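Long-range contact in response regulator receiver protein (Dyadobacter fermentans, PDB 4XLT), which probably acts in bacterial signal transduction as a CheY-like receiver domain that takes up a phosphoryl group on an aspartate: residues A[89-94]-A[113-118]. Residues are numbered along the deposited sequence; the frame is centred on the assembly and turned at random.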
ATOM      1  N   PHE A  89      -4.141  -5.532  14.367  1.00 26.16           N
ATOM      2  CA  PHE A  89      -3.788  -6.764  15.068  1.00 14.98           C
ATOM      3  C   PHE A  89      -5.025  -7.581  15.413  1.00 20.56           C
ATOM      4  O   PHE A  89      -6.072  -7.033  15.758  1.00 17.72           O
ATOM      5  CB  PHE A  89      -2.999  -6.454  16.343  1.00 15.95           C
ATOM      6  CG  PHE A  89      -1.684  -5.784  16.088  1.00 15.08           C
ATOM      7  CD1 PHE A  89      -1.608  -4.407  15.948  1.00 14.37           C
ATOM      8  CD2 PHE A  89      -0.522  -6.529  15.974  1.00 15.67           C
ATOM      9  CE1 PHE A  89      -0.395  -3.789  15.701  1.00 14.15           C
ATOM     10  CE2 PHE A  89       0.690  -5.915  15.728  1.00 15.27           C
ATOM     11  CZ  PHE A  89       0.753  -4.545  15.591  1.00 14.62           C
HETATM   12  N   MSE A  90      -4.893  -8.897  15.316  1.00 25.06           N
HETATM   13  CA  MSE A  90      -5.966  -9.810  15.677  1.00 20.22           C
HETATM   14  C   MSE A  90      -5.782 -10.263  17.126  1.00 22.40           C
HETATM   15  O   MSE A  90      -4.671 -10.586  17.543  1.00 22.57           O
HETATM   16  CB  MSE A  90      -5.984 -11.011  14.724  1.00 20.96           C
HETATM   17  CG  MSE A  90      -7.189 -11.931  14.867  1.00 34.68           C
HETATM   18 SE   MSE A  90      -8.803 -11.237  14.019  1.00 86.77          SE
HETATM   19  CE  MSE A  90      -8.358 -11.607  12.160  1.00 36.98           C
ATOM     20  N   ILE A  91      -6.861 -10.269  17.901  1.00 24.50           N
ATOM     21  CA  ILE A  91      -6.783 -10.735  19.282  1.00 27.15           C
ATOM     22  C   ILE A  91      -7.805 -11.835  19.543  1.00 39.84           C
ATOM     23  O   ILE A  91      -8.906 -11.817  18.991  1.00 39.54           O
ATOM     24  CB  ILE A  91      -6.999  -9.590  20.296  1.00 34.84           C
ATOM     25  CG1 ILE A  91      -8.346  -8.901  20.056  1.00 27.79           C
ATOM     26  CG2 ILE A  91      -5.852  -8.586  20.226  1.00 25.10           C
ATOM     27  CD1 ILE A  91      -8.686  -7.842  21.083  1.00 31.99           C
ATOM     28  N   SER A  92      -7.431 -12.796  20.381  1.00 44.73           N
ATOM     29  CA  SER A  92      -8.310 -13.920  20.682  1.00 57.01           C
ATOM     30  C   SER A  92      -7.887 -14.660  21.946  1.00 63.81           C
ATOM     31  O   SER A  92      -6.707 -14.677  22.304  1.00 54.27           O
ATOM     32  CB  SER A  92      -8.348 -14.895  19.504  1.00 55.35           C
ATOM     33  OG  SER A  92      -9.248 -15.958  19.754  1.00 63.18           O
ATOM     34  N   SER A  93      -8.860 -15.272  22.616  1.00 73.62           N
ATOM     35  CA  SER A  93      -8.595 -16.083  23.798  1.00 87.00           C
ATOM     36  C   SER A  93      -8.147 -17.486  23.399  1.00 90.87           C
ATOM     37  O   SER A  93      -7.288 -18.082  24.049  1.00 91.02           O
ATOM     38  CB  SER A  93      -9.836 -16.159  24.689  1.00 94.31           C
ATOM     39  OG  SER A  93     -10.207 -14.874  25.155  1.00 96.56           O
ATOM     40  N   THR A  94      -8.740 -18.006  22.329  1.00 93.74           N
ATOM     41  CA  THR A  94      -8.366 -19.312  21.796  1.00 96.37           C
ATOM     42  C   THR A  94      -7.436 -19.146  20.599  1.00 87.43           C
ATOM     43  O   THR A  94      -7.678 -18.311  19.728  1.00 83.99           O
ATOM     44  CB  THR A  94      -9.602 -20.129  21.372  1.00101.43           C
ATOM     45  OG1 THR A  94     -10.229 -19.504  20.245  1.00102.08           O
ATOM     46  CG2 THR A  94     -10.600 -20.226  22.516  1.00100.87           C
ATOM     47  N   LEU A 113      -2.532 -11.737  18.434  1.00 31.45           N
ATOM     48  CA  LEU A 113      -2.176 -11.598  19.843  1.00 31.55           C
ATOM     49  C   LEU A 113      -3.153 -12.360  20.735  1.00 37.56           C
ATOM     50  O   LEU A 113      -4.350 -12.403  20.457  1.00 44.02           O
ATOM     51  CB  LEU A 113      -2.142 -10.123  20.235  1.00 25.30           C
ATOM     52  CG  LEU A 113      -1.284  -9.261  19.309  1.00 39.56           C
ATOM     53  CD1 LEU A 113      -1.402  -7.784  19.656  1.00 21.76           C
ATOM     54  CD2 LEU A 113       0.165  -9.720  19.361  1.00 33.51           C
ATOM     55  N   PRO A 114      -2.642 -12.971  21.812  1.00 41.56           N
ATOM     56  CA  PRO A 114      -3.500 -13.735  22.723  1.00 46.71           C
ATOM     57  C   PRO A 114      -4.250 -12.850  23.719  1.00 50.96           C
ATOM     58  O   PRO A 114      -3.802 -11.742  24.021  1.00 45.49           O
ATOM     59  CB  PRO A 114      -2.506 -14.645  23.447  1.00 50.69           C
ATOM     60  CG  PRO A 114      -1.244 -13.850  23.473  1.00 53.94           C
ATOM     61  CD  PRO A 114      -1.219 -13.052  22.192  1.00 46.66           C
ATOM     62  N   LYS A 115      -5.386 -13.340  24.207  1.00 53.82           N
ATOM     63  CA  LYS A 115      -6.112 -12.690  25.295  1.00 52.70           C
ATOM     64  C   LYS A 115      -5.772 -13.354  26.626  1.00 54.94           C
ATOM     65  O   LYS A 115      -5.677 -14.579  26.701  1.00 60.17           O
ATOM     66  CB  LYS A 115      -7.622 -12.744  25.063  1.00 53.14           C
ATOM     67  CG  LYS A 115      -8.158 -11.729  24.070  1.00 51.45           C
ATOM     68  CD  LYS A 115      -9.678 -11.768  24.063  1.00 57.02           C
ATOM     69  CE  LYS A 115     -10.274 -10.691  23.176  1.00 47.64           C
ATOM     70  NZ  LYS A 115     -11.761 -10.697  23.270  1.00 41.81           N
ATOM     71  N   PRO A 116      -5.589 -12.550  27.686  1.00 57.86           N
ATOM     72  CA  PRO A 116      -5.679 -11.085  27.670  1.00 52.98           C
ATOM     73  C   PRO A 116      -4.438 -10.439  27.063  1.00 48.68           C
ATOM     74  O   PRO A 116      -3.396 -11.083  26.958  1.00 53.00           O
ATOM     75  CB  PRO A 116      -5.807 -10.733  29.152  1.00 60.41           C
ATOM     76  CG  PRO A 116      -5.049 -11.814  29.842  1.00 69.01           C
ATOM     77  CD  PRO A 116      -5.294 -13.066  29.035  1.00 68.87           C
ATOM     78  N   LEU A 117      -4.559  -9.178  26.669  1.00 46.01           N
ATOM     79  CA  LEU A 117      -3.469  -8.471  26.010  1.00 44.00           C
ATOM     80  C   LEU A 117      -2.277  -8.240  26.937  1.00 48.35           C
ATOM     81  O   LEU A 117      -2.432  -7.727  28.046  1.00 51.36           O
ATOM     82  CB  LEU A 117      -3.971  -7.132  25.473  1.00 39.87           C
ATOM     83  CG  LEU A 117      -3.058  -6.407  24.492  1.00 44.83           C
ATOM     84  CD1 LEU A 117      -2.856  -7.260  23.254  1.00 50.31           C
ATOM     85  CD2 LEU A 117      -3.652  -5.059  24.131  1.00 45.30           C
ATOM     86  N   GLU A 118      -1.090  -8.628  26.481  1.00 46.35           N
ATOM     87  CA  GLU A 118       0.135  -8.351  27.226  1.00 59.90           C
ATOM     88  C   GLU A 118       0.699  -6.998  26.813  1.00 52.81           C
ATOM     89  O   GLU A 118       1.296  -6.864  25.744  1.00 48.54           O
ATOM     90  CB  GLU A 118       1.181  -9.448  27.009  1.00 73.66           C
ATOM     91  CG  GLU A 118       0.895 -10.757  27.736  1.00 85.83           C
ATOM     92  CD  GLU A 118      -0.065 -11.654  26.980  1.00 94.79           C
ATOM     93  OE1 GLU A 118      -0.276 -11.419  25.770  1.00 98.69           O
ATOM     94  OE2 GLU A 118      -0.607 -12.597  27.595  1.00 97.49           O
TER
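In the CheY-like receiver fold, Ile91 and Leu113 pair where the parallel strands 86-92 and 109-114, joined through helix 97-105, end beside the predicted phosphorylation site. Leu113 sits between two residues of the neighbouring strand: its N donates a nearly straight bond to Met90 O (2.6 Å, 172° at the hydrogen), and its O receives Ser92 N at 3.1 Å, with Ile91 CA in CA-H...O contact. A third bond, Lys115 N to Ser92 O (2.7 Å), carries the pairing beyond the end of strand 109-114, with the donor well above the carbonyl plane. On the face bearing Ile91 and Leu113, Leu113 CD1 meets Phe89 CB at 3.9 Å and lies obliquely to its ring, while Ile91 CG2 reaches Leu113 CB at 4.0 Å; Leu121 and Leu122 of helix 119-129 also pack on Leu113. Lys115 CG lies beside the backbone N (chi1 -79°), and the chain runs extended past Ser92 and Ser93. Its CD touches Ser93 OG at 3.3 Å, though Ser93 is poorly ordered, and its CE approaches Ile91 CD1 at 3.9 Å. NZ thereby reaches Asp10, Asp15 and the predicted phosphoacceptor Asp60 in salt bridges. The Lys-Pro pair, with a cis peptide before Pro116, matches the receiver-family signature. An alanine in place of Lys115 would probably leave these three carboxylates without their shared cation and would remove the CE contact on Ile91 CD1. Backbone pairing and methylene packing thus accompany a lysine amine set among three carboxylates, where it is likely to offset their mutual repulsion.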